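Long-range contacts in 336aa long hypothetical dTDP-glucose 4,6-dehydratase (Pyrococcus horikoshii, PDB 2HUN), which is thought to act as a dTDP-glucose 4,6-dehydratase, an NAD(+)-dependent lyase of nucleotide-sugar metabolism: residues D36-G41 and F58-V63; N18-I23 and A45-L50; E129-I134 and D143-S148. All coordinates share one frame; numbering follows the deposited sequence.

Contact 1 of 3, residues D36-G41 and F58-V63. With NAD (nicotinamide-adenine-dinucleotide), chain C.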
loop_
_atom_site.group_PDB
_atom_site.type_symbol
_atom_site.label_atom_id
_atom_site.label_comp_id
_atom_site.label_asym_id
_atom_site.label_seq_id
_atom_site.Cartn_x
_atom_site.Cartn_y
_atom_site.Cartn_z
ATOM N N ASP A 36 3.523 -18.355 15.012
ATOM C CA ASP A 36 4.696 -17.511 14.979
ATOM C C ASP A 36 5.785 -18.355 14.378
ATOM O O ASP A 36 5.926 -19.537 14.658
ATOM C CB ASP A 36 5.085 -17.070 16.392
ATOM C CG ASP A 36 5.976 -15.833 16.399
ATOM O OD1 ASP A 36 7.131 -15.912 15.942
ATOM O OD2 ASP A 36 5.508 -14.772 16.868
ATOM N N LYS A 37 6.564 -17.699 13.552
ATOM C CA LYS A 37 7.631 -18.305 12.821
ATOM C C LYS A 37 8.931 -18.412 13.646
ATOM O O LYS A 37 9.879 -19.112 13.269
ATOM C CB LYS A 37 7.773 -17.450 11.567
ATOM C CG LYS A 37 8.424 -16.069 11.736
ATOM C CD LYS A 37 8.727 -15.413 10.359
ATOM C CE LYS A 37 9.763 -14.285 10.476
ATOM N NZ LYS A 37 10.044 -13.578 9.187
ATOM N N LEU A 38 8.935 -17.725 14.785
ATOM C CA LEU A 38 10.072 -17.680 15.702
ATOM C C LEU A 38 11.293 -17.056 15.045
ATOM O O LEU A 38 12.385 -17.627 15.054
ATOM C CB LEU A 38 10.416 -19.080 16.227
ATOM C CG LEU A 38 9.339 -19.789 17.064
ATOM C CD1 LEU A 38 9.930 -21.054 17.688
ATOM C CD2 LEU A 38 8.818 -18.850 18.161
ATOM N N GLY A 39 11.095 -15.879 14.462
ATOM C CA GLY A 39 12.191 -15.180 13.823
ATOM C C GLY A 39 12.577 -13.951 14.631
ATOM O O GLY A 39 12.415 -13.924 15.848
ATOM N N TYR A 40 13.085 -12.934 13.950
ATOM C CA TYR A 40 13.494 -11.696 14.605
ATOM C C TYR A 40 12.414 -11.151 15.546
ATOM O O TYR A 40 11.262 -10.950 15.144
ATOM C CB TYR A 40 13.827 -10.633 13.549
ATOM C CG TYR A 40 14.155 -9.282 14.145
ATOM C CD1 TYR A 40 15.404 -9.031 14.709
ATOM C CD2 TYR A 40 13.190 -8.277 14.207
ATOM C CE1 TYR A 40 15.682 -7.812 15.325
ATOM C CE2 TYR A 40 13.455 -7.059 14.818
ATOM C CZ TYR A 40 14.698 -6.831 15.375
ATOM O OH TYR A 40 14.955 -5.622 15.981
ATOM N N GLY A 41 12.794 -10.915 16.800
ATOM C CA GLY A 41 11.865 -10.374 17.774
ATOM C C GLY A 41 11.117 -11.387 18.621
ATOM O O GLY A 41 10.604 -11.043 19.682
ATOM N N PHE A 58 0.207 -23.401 20.477
ATOM C CA PHE A 58 1.228 -22.738 19.680
ATOM C C PHE A 58 1.508 -23.495 18.393
ATOM O O PHE A 58 1.717 -24.712 18.399
ATOM C CB PHE A 58 2.536 -22.588 20.454
ATOM C CG PHE A 58 3.692 -22.152 19.594
ATOM C CD1 PHE A 58 3.609 -20.996 18.824
ATOM C CD2 PHE A 58 4.854 -22.913 19.530
ATOM C CE1 PHE A 58 4.661 -20.606 18.001
ATOM C CE2 PHE A 58 5.917 -22.532 18.710
ATOM C CZ PHE A 58 5.819 -21.378 17.944
ATOM N N VAL A 59 1.509 -22.760 17.289
ATOM C CA VAL A 59 1.783 -23.337 15.987
ATOM C C VAL A 59 2.944 -22.597 15.346
ATOM O O VAL A 59 2.842 -21.409 15.019
ATOM C CB VAL A 59 0.555 -23.249 15.047
ATOM C CG1 VAL A 59 0.918 -23.801 13.671
ATOM C CG2 VAL A 59 -0.614 -24.034 15.639
ATOM N N LYS A 60 4.055 -23.307 15.178
ATOM C CA LYS A 60 5.237 -22.735 14.561
ATOM C C LYS A 60 5.054 -22.759 13.052
ATOM O O LYS A 60 4.855 -23.821 12.458
ATOM C CB LYS A 60 6.474 -23.538 14.956
ATOM C CG LYS A 60 7.746 -23.138 14.232
ATOM C CD LYS A 60 8.920 -23.139 15.193
ATOM C CE LYS A 60 10.245 -23.067 14.464
ATOM N NZ LYS A 60 10.631 -24.404 13.947
ATOM N N GLY A 61 5.114 -21.580 12.438
ATOM C CA GLY A 61 4.939 -21.487 11.001
ATOM C C GLY A 61 4.884 -20.056 10.507
ATOM O O GLY A 61 4.792 -19.113 11.298
ATOM N N ASP A 62 4.925 -19.908 9.187
ATOM C CA ASP A 62 4.905 -18.611 8.514
ATOM C C ASP A 62 3.497 -18.299 8.003
ATOM O O ASP A 62 2.892 -19.127 7.328
ATOM C CB ASP A 62 5.884 -18.668 7.335
ATOM C CG ASP A 62 6.048 -17.340 6.635
ATOM O OD1 ASP A 62 5.178 -16.459 6.781
ATOM O OD2 ASP A 62 7.051 -17.189 5.913
ATOM N N VAL A 63 2.975 -17.114 8.315
ATOM C CA VAL A 63 1.639 -16.743 7.851
ATOM C C VAL A 63 1.568 -16.792 6.326
ATOM O O VAL A 63 0.486 -16.819 5.741
ATOM C CB VAL A 63 1.233 -15.315 8.310
ATOM C CG1 VAL A 63 0.992 -15.298 9.803
ATOM C CG2 VAL A 63 2.315 -14.312 7.933
HETATM P PA NAD C . 8.219 -8.107 17.306
HETATM O O1A NAD C . 9.337 -7.949 16.363
HETATM O O2A NAD C . 8.488 -8.113 18.771
HETATM O O5B NAD C . 7.497 -9.495 16.954
HETATM C C5B NAD C . 7.015 -9.828 15.643
HETATM C C4B NAD C . 6.541 -11.281 15.781
HETATM O O4B NAD C . 5.975 -11.742 14.539
HETATM C C3B NAD C . 7.728 -12.231 16.114
HETATM O O3B NAD C . 7.363 -13.134 17.171
HETATM C C2B NAD C . 8.031 -12.896 14.759
HETATM O O2B NAD C . 8.648 -14.183 14.807
HETATM C C1B NAD C . 6.652 -12.916 14.099
HETATM N N9A NAD C . 6.690 -12.918 12.620
HETATM C C8A NAD C . 7.321 -12.060 11.798
HETATM N N7A NAD C . 7.099 -12.417 10.534
HETATM C C5A NAD C . 6.328 -13.500 10.530
HETATM C C6A NAD C . 5.767 -14.330 9.521
HETATM N N6A NAD C . 5.956 -14.128 8.224
HETATM N N1A NAD C . 4.977 -15.423 9.949
HETATM C C2A NAD C . 4.770 -15.660 11.317
HETATM N N3A NAD C . 5.301 -14.879 12.266
HETATM C C4A NAD C . 6.060 -13.824 11.872
HETATM O O3 NAD C . 7.332 -6.810 17.062
HETATM P PN NAD C . 6.020 -6.184 17.688
HETATM O O1N NAD C . 6.507 -4.855 18.158
HETATM O O2N NAD C . 5.439 -7.041 18.742
HETATM O O5D NAD C . 5.061 -5.883 16.422
HETATM C C5D NAD C . 3.732 -6.393 16.282
HETATM C C4D NAD C . 2.987 -5.562 15.207
HETATM O O4D NAD C . 2.700 -4.240 15.693
HETATM C C3D NAD C . 3.790 -5.424 13.906
HETATM O O3D NAD C . 2.886 -5.623 12.788
HETATM C C2D NAD C . 4.329 -3.968 13.968
HETATM O O2D NAD C . 4.494 -3.449 12.645
HETATM C C1D NAD C . 3.244 -3.273 14.774
HETATM N N1N NAD C . 3.690 -2.089 15.537
HETATM C C2N NAD C . 4.590 -2.185 16.651
HETATM C C3N NAD C . 4.955 -1.011 17.332
HETATM C C7N NAD C . 5.910 -1.040 18.547
HETATM O O7N NAD C . 6.057 -0.008 19.213
HETATM N N7N NAD C . 6.537 -2.167 18.861
HETATM C C4N NAD C . 4.442 0.245 16.916
HETATM C C5N NAD C . 3.562 0.319 15.817
HETATM C C6N NAD C . 3.176 -0.838 15.120
#
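The carbonyl oxygen of Asp36 is met twice by segment 58-63: Gly61 N, just past the end of strand 56-60, donates to Asp36 O at 3.1 Å from well above the carbonyl plane, and the CA-H of Lys60 adds a weaker C-H...O contact. Asp36 N donates to Val59 O, which completes the parallel pairing of strand ends 31-36 and 56-60. The Leu38 side chain turns toward segment 58-63. Its CD1 presses on Lys60 CD, tight at 3.4 Å where the two side chains cross at about a right angle, and its CD2 meets Phe58 CZ.

The Asp36 carboxylate turns away from this pairing, with CG anti to the backbone N (chi1 -160°). OD1 takes the amide of Leu38 on its anti lone pair, an Asx turn, and the ribose hydroxyl O2B of NAD, with Asp36 OD1 to O2B 2.6 Å. OD2 accepts from O3B and from Met12 N. Gly39 N adds a bond to O2B at 3.0 Å. Replacing Asp36 by an alanine would probably leave both ribose hydroxyls without their carboxylate acceptor and the Leu38 amide without its turn partner.

Lys37 lies extended over one face of the adenine, its CD 3.1 Å from C5A, and its ammonium reaches Glu85 in a salt bridge; a long aliphatic chain with a charged tip suits both tasks. Asp62 OD1 accepts from N6A at 2.8 Å and from Ala64 N. Val63 N donates to N1A at 3.1 Å. Segment 36-41 thus binds the ribose and covers the base, while 58-63 bonds to N6A and N1A. An acidic residue closing the second strand in chain order, 31-36, and binding both adenosine-ribose hydroxyls is the hallmark of an NAD-binding Rossmann fold.

Contact 2 of 3, residues N18-I23 and A45-L50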
loop_
_atom_site.group_PDB
_atom_site.type_symbol
_atom_site.label_atom_id
_atom_site.label_comp_id
_atom_site.label_asym_id
_atom_site.label_seq_id
_atom_site.Cartn_x
_atom_site.Cartn_y
_atom_site.Cartn_z
ATOM N N ASN A 18 1.896 -9.827 24.984
ATOM C CA ASN A 18 1.107 -9.037 25.918
ATOM C C ASN A 18 -0.388 -9.213 25.619
ATOM O O ASN A 18 -1.200 -9.321 26.535
ATOM C CB ASN A 18 1.493 -7.559 25.806
ATOM C CG ASN A 18 2.673 -7.198 26.691
ATOM O OD1 ASN A 18 2.545 -7.129 27.908
ATOM N ND2 ASN A 18 3.827 -6.973 26.080
ATOM N N PHE A 19 -0.740 -9.242 24.335
ATOM C CA PHE A 19 -2.133 -9.404 23.929
ATOM C C PHE A 19 -2.675 -10.750 24.404
ATOM O O PHE A 19 -3.717 -10.816 25.059
ATOM C CB PHE A 19 -2.259 -9.319 22.403
ATOM C CG PHE A 19 -3.679 -9.426 21.901
ATOM C CD1 PHE A 19 -4.573 -8.365 22.054
ATOM C CD2 PHE A 19 -4.128 -10.597 21.300
ATOM C CE1 PHE A 19 -5.887 -8.471 21.614
ATOM C CE2 PHE A 19 -5.443 -10.715 20.857
ATOM C CZ PHE A 19 -6.325 -9.647 21.015
ATOM N N ILE A 20 -1.960 -11.821 24.071
ATOM C CA ILE A 20 -2.371 -13.164 24.459
ATOM C C ILE A 20 -2.565 -13.329 25.971
ATOM O O ILE A 20 -3.575 -13.872 26.407
ATOM C CB ILE A 20 -1.361 -14.217 23.948
ATOM C CG1 ILE A 20 -1.408 -14.253 22.417
ATOM C CG2 ILE A 20 -1.673 -15.587 24.560
ATOM C CD1 ILE A 20 -0.408 -15.199 21.755
ATOM N N ARG A 21 -1.612 -12.859 26.771
ATOM C CA ARG A 21 -1.736 -12.975 28.225
ATOM C C ARG A 21 -2.985 -12.220 28.698
ATOM O O ARG A 21 -3.777 -12.725 29.501
ATOM C CB ARG A 21 -0.489 -12.405 28.914
ATOM C CG ARG A 21 -0.412 -12.704 30.414
ATOM C CD ARG A 21 0.950 -12.312 30.987
ATOM N NE ARG A 21 2.060 -12.979 30.303
ATOM C CZ ARG A 21 2.518 -14.193 30.612
ATOM N NH1 ARG A 21 1.969 -14.889 31.600
ATOM N NH2 ARG A 21 3.532 -14.715 29.929
ATOM N N TYR A 22 -3.152 -11.004 28.189
ATOM C CA TYR A 22 -4.301 -10.175 28.538
ATOM C C TYR A 22 -5.612 -10.878 28.160
ATOM O O TYR A 22 -6.518 -11.029 28.980
ATOM C CB TYR A 22 -4.208 -8.838 27.799
ATOM C CG TYR A 22 -5.399 -7.935 27.999
ATOM C CD1 TYR A 22 -5.451 -7.050 29.073
ATOM C CD2 TYR A 22 -6.475 -7.960 27.105
ATOM C CE1 TYR A 22 -6.551 -6.203 29.253
ATOM C CE2 TYR A 22 -7.574 -7.123 27.276
ATOM C CZ TYR A 22 -7.604 -6.248 28.350
ATOM O OH TYR A 22 -8.686 -5.418 28.526
ATOM N N ILE A 23 -5.708 -11.303 26.908
ATOM C CA ILE A 23 -6.906 -11.973 26.421
ATOM C C ILE A 23 -7.312 -13.205 27.231
ATOM O O ILE A 23 -8.471 -13.336 27.623
ATOM C CB ILE A 23 -6.744 -12.358 24.929
ATOM C CG1 ILE A 23 -7.111 -11.156 24.054
ATOM C CG2 ILE A 23 -7.578 -13.584 24.591
ATOM C CD1 ILE A 23 -8.446 -10.503 24.416
ATOM N N ALA A 45 10.141 -17.392 25.719
ATOM C CA ALA A 45 10.089 -17.117 27.149
ATOM C C ALA A 45 8.924 -16.195 27.494
ATOM O O ALA A 45 8.423 -16.207 28.618
ATOM C CB ALA A 45 11.412 -16.499 27.612
ATOM N N ASN A 46 8.494 -15.399 26.519
ATOM C CA ASN A 46 7.384 -14.474 26.714
ATOM C C ASN A 46 6.122 -15.187 27.181
ATOM O O ASN A 46 5.368 -14.650 27.988
ATOM C CB ASN A 46 7.053 -13.746 25.407
ATOM C CG ASN A 46 8.136 -12.795 24.972
ATOM O OD1 ASN A 46 9.171 -12.674 25.619
ATOM N ND2 ASN A 46 7.900 -12.107 23.857
ATOM N N LEU A 47 5.896 -16.397 26.676
ATOM C CA LEU A 47 4.689 -17.143 27.017
ATOM C C LEU A 47 4.912 -18.531 27.618
ATOM O O LEU A 47 3.997 -19.358 27.605
ATOM C CB LEU A 47 3.816 -17.297 25.763
ATOM C CG LEU A 47 3.310 -16.016 25.090
ATOM C CD1 LEU A 47 2.647 -16.345 23.765
ATOM C CD2 LEU A 47 2.338 -15.315 26.020
ATOM N N LYS A 48 6.099 -18.794 28.155
ATOM C CA LYS A 48 6.364 -20.119 28.700
ATOM C C LYS A 48 5.419 -20.568 29.807
ATOM O O LYS A 48 5.116 -21.753 29.908
ATOM C CB LYS A 48 7.817 -20.242 29.171
ATOM C CG LYS A 48 8.170 -19.520 30.453
ATOM C CD LYS A 48 9.610 -19.852 30.821
ATOM C CE LYS A 48 10.043 -19.216 32.132
ATOM N NZ LYS A 48 11.473 -19.523 32.416
ATOM N N ASP A 49 4.928 -19.642 30.622
ATOM C CA ASP A 49 4.027 -20.031 31.700
ATOM C C ASP A 49 2.592 -20.296 31.244
ATOM O O ASP A 49 1.757 -20.730 32.039
ATOM C CB ASP A 49 4.033 -18.981 32.814
ATOM C CG ASP A 49 3.596 -17.623 32.334
ATOM O OD1 ASP A 49 4.310 -17.033 31.495
ATOM O OD2 ASP A 49 2.540 -17.145 32.797
ATOM N N LEU A 50 2.303 -20.037 29.972
ATOM C CA LEU A 50 0.968 -20.284 29.431
ATOM C C LEU A 50 1.033 -21.456 28.462
ATOM O O LEU A 50 0.005 -22.009 28.073
ATOM C CB LEU A 50 0.432 -19.052 28.691
ATOM C CG LEU A 50 0.100 -17.798 29.504
ATOM C CD1 LEU A 50 -0.510 -16.744 28.585
ATOM C CD2 LEU A 50 -0.872 -18.149 30.621
#
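Segment 18-23 is a run of helix 14-26, whereas 45-50 lies in the connection between strands 31-36 and 56-60; their backbones come nearest at Arg21 and Leu47, 7.8 Å between CA atoms. At that spacing no backbone-to-backbone bond joins the two, and side chains make the bridge, one of them reaching a backbone oxygen. Ile20 and Leu47 cross at about a right angle and touch through their CD1 atoms at 3.8 Å, two branched apolar chains closing the inner side, where both also pack on strand 31-36.

Arg21 spans the outer side. Its chain runs extended to CD and then bends (chi3 -57°), and the guanidinium meets the Asp49 carboxylate end-on, the two planes only 9° apart. NH1 donates to Asp49 OD2 at 2.6 Å and NH2 to Asp49 OD1 at 2.9 Å, each on a syn lone pair. NH2 also donates to the backbone oxygen of Asn46, at 2.7 Å and in the guanidinium plane, while Leu50 CD1 lies over one face. The Asn46 side chain looks elsewhere, to Trp317.

With three in-plane bonds, the guanidinium is fixed in rotation, and its positive charge, paired with Asp49, ties this connection to helix 14-26.

Contact 3 of 3, residues E129-I134 and D143-S148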
loop_
_atom_site.group_PDB
_atom_site.type_symbol
_atom_site.label_atom_id
_atom_site.label_comp_id
_atom_site.label_asym_id
_atom_site.label_seq_id
_atom_site.Cartn_x
_atom_site.Cartn_y
_atom_site.Cartn_z
ATOM N N GLU A 129 3.936 4.777 11.316
ATOM C CA GLU A 129 4.958 5.115 10.334
ATOM C C GLU A 129 4.457 5.127 8.894
ATOM O O GLU A 129 5.116 5.692 8.019
ATOM C CB GLU A 129 6.158 4.166 10.449
ATOM C CG GLU A 129 7.043 4.424 11.667
ATOM C CD GLU A 129 8.304 3.570 11.656
ATOM O OE1 GLU A 129 9.141 3.749 10.747
ATOM O OE2 GLU A 129 8.450 2.714 12.548
ATOM N N VAL A 130 3.302 4.521 8.634
ATOM C CA VAL A 130 2.784 4.504 7.264
ATOM C C VAL A 130 2.543 5.914 6.735
ATOM O O VAL A 130 2.680 6.156 5.542
ATOM C CB VAL A 130 1.469 3.699 7.146
ATOM C CG1 VAL A 130 1.751 2.214 7.336
ATOM C CG2 VAL A 130 0.457 4.193 8.176
ATOM N N TYR A 131 2.203 6.837 7.629
ATOM C CA TYR A 131 1.937 8.227 7.261
ATOM C C TYR A 131 3.172 9.098 7.035
ATOM O O TYR A 131 3.066 10.204 6.508
ATOM C CB TYR A 131 1.160 8.928 8.373
ATOM C CG TYR A 131 -0.190 8.330 8.702
ATOM C CD1 TYR A 131 -1.302 8.577 7.893
ATOM C CD2 TYR A 131 -0.364 7.549 9.843
ATOM C CE1 TYR A 131 -2.557 8.067 8.220
ATOM C CE2 TYR A 131 -1.613 7.030 10.182
ATOM C CZ TYR A 131 -2.706 7.296 9.366
ATOM O OH TYR A 131 -3.943 6.799 9.696
ATOM N N GLY A 132 4.339 8.618 7.444
ATOM C CA GLY A 132 5.531 9.434 7.293
ATOM C C GLY A 132 5.542 10.501 8.374
ATOM O O GLY A 132 4.646 10.534 9.222
ATOM N N ASP A 133 6.523 11.393 8.350
ATOM C CA ASP A 133 6.607 12.413 9.395
ATOM C C ASP A 133 5.711 13.627 9.203
ATOM O O ASP A 133 5.140 13.831 8.136
ATOM C CB ASP A 133 8.059 12.871 9.549
ATOM C CG ASP A 133 8.573 13.582 8.324
ATOM O OD1 ASP A 133 8.585 12.962 7.241
ATOM O OD2 ASP A 133 8.965 14.763 8.443
ATOM N N ILE A 134 5.599 14.432 10.254
ATOM C CA ILE A 134 4.778 15.635 10.222
ATOM C C ILE A 134 5.284 16.599 11.299
ATOM O O ILE A 134 5.298 16.278 12.491
ATOM C CB ILE A 134 3.282 15.290 10.458
ATOM C CG1 ILE A 134 2.460 16.571 10.638
ATOM C CG2 ILE A 134 3.146 14.386 11.670
ATOM C CD1 ILE A 134 0.966 16.336 10.590
ATOM N N ASP A 143 -5.980 10.701 5.799
ATOM C CA ASP A 143 -4.830 11.306 5.126
ATOM C C ASP A 143 -4.045 10.277 4.326
ATOM O O ASP A 143 -4.055 9.098 4.647
ATOM C CB ASP A 143 -3.900 11.965 6.146
ATOM C CG ASP A 143 -4.547 13.147 6.838
ATOM O OD1 ASP A 143 -5.274 13.889 6.160
ATOM O OD2 ASP A 143 -4.313 13.342 8.049
ATOM N N ARG A 144 -3.374 10.735 3.275
ATOM C CA ARG A 144 -2.573 9.867 2.426
ATOM C C ARG A 144 -1.440 9.282 3.245
ATOM O O ARG A 144 -1.113 9.779 4.319
ATOM C CB ARG A 144 -1.962 10.662 1.261
ATOM C CG ARG A 144 -0.672 11.449 1.629
ATOM C CD ARG A 144 -0.927 12.552 2.670
ATOM N NE ARG A 144 0.302 13.258 3.041
ATOM C CZ ARG A 144 1.263 12.759 3.819
ATOM N NH1 ARG A 144 1.151 11.537 4.331
ATOM N NH2 ARG A 144 2.351 13.477 4.075
ATOM N N LEU A 145 -0.831 8.226 2.725
ATOM C CA LEU A 145 0.297 7.613 3.393
ATOM C C LEU A 145 1.551 8.124 2.686
ATOM O O LEU A 145 1.484 8.578 1.541
ATOM C CB LEU A 145 0.221 6.082 3.293
ATOM C CG LEU A 145 -1.051 5.428 3.852
ATOM C CD1 LEU A 145 -0.908 3.916 3.825
ATOM C CD2 LEU A 145 -1.309 5.908 5.255
ATOM N N MET A 146 2.687 8.060 3.374
ATOM C CA MET A 146 3.957 8.494 2.801
ATOM C C MET A 146 5.084 7.750 3.518
ATOM O O MET A 146 5.884 8.352 4.236
ATOM C CB MET A 146 4.131 10.004 2.973
ATOM C CG MET A 146 5.226 10.604 2.092
ATOM S SD MET A 146 4.957 10.299 0.323
ATOM C CE MET A 146 3.558 11.406 -0.023
ATOM N N PRO A 147 5.149 6.419 3.336
ATOM C CA PRO A 147 6.184 5.598 3.974
ATOM C C PRO A 147 7.584 6.017 3.527
ATOM O O PRO A 147 7.805 6.282 2.349
ATOM C CB PRO A 147 5.825 4.188 3.522
ATOM C CG PRO A 147 5.255 4.420 2.141
ATOM C CD PRO A 147 4.358 5.622 2.379
ATOM N N SER A 148 8.525 6.081 4.467
ATOM C CA SER A 148 9.887 6.489 4.133
ATOM C C SER A 148 10.909 5.361 4.189
ATOM O O SER A 148 12.096 5.603 4.021
ATOM C CB SER A 148 10.345 7.631 5.051
ATOM O OG SER A 148 10.481 7.186 6.387
HETATM O O HOH W 1 7.925 5.859 7.089
#
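Val130 and Leu145 lie side by side in the long connection between strand 121-127 and helix 150-168 of the Rossmann fold, pointing the same way, with Val130 CG2 and Leu145 CD2 3.8 Å apart. This is the close-packed part. The Tyr131 side chain crosses that of Leu145 obliquely, its CD1 also 3.8 Å from Leu145 CD2, while its hydroxyl bonds to Asn241 and Arg177. Branched apolar residues suit the place, because strand 172-182 and helix 150-168 close over it.

The backbones are pinned beneath. Met146 N donates to Val130 O at 2.9 Å, in the carbonyl plane, and Arg144 NH1 reaches Tyr131 O at 3.2 Å along a nearly straight N-H (166°). A bend in the Arg144 chain at chi2 (-64°) brings CD back toward segment 129-134. Gly132 CA lies 3.3 Å from Met146 O; a side chain there would run into that oxygen, and the positive phi also favours glycine.

Toward the 148 end the direct contact between the segments gives way to a water-mediated one, although the second subunit still covers Pro147, whose ring packs on its Met160, as Leu145 also does. Pro147, having no N-H, cannot extend the pairing. One water links Glu129 and Ser148: it donates to Glu129 O and accepts from Ser148 N at 2.7 Å.

In the fold
Contacts 1 and 2 interleave along the chain, in the order 18-23, 36-41, 45-50, 58-63, and their centres are 15 Å apart. They share the first part of the Rossmann fold: the connection from strand 31-36 to strand 56-60 supplies a segment to each. Contact 3 comes later, its centre 28 Å from contact 1 and 32 Å from contact 2, beyond the chain's centre from the latter, and borders the second subunit. Only contact 1 of the three grips NAD directly; contact 2 joins helix 14-26 to the connection, and contact 3 lies next to helix 150-168, which bears the NAD-binding Tyr151 and Lys155.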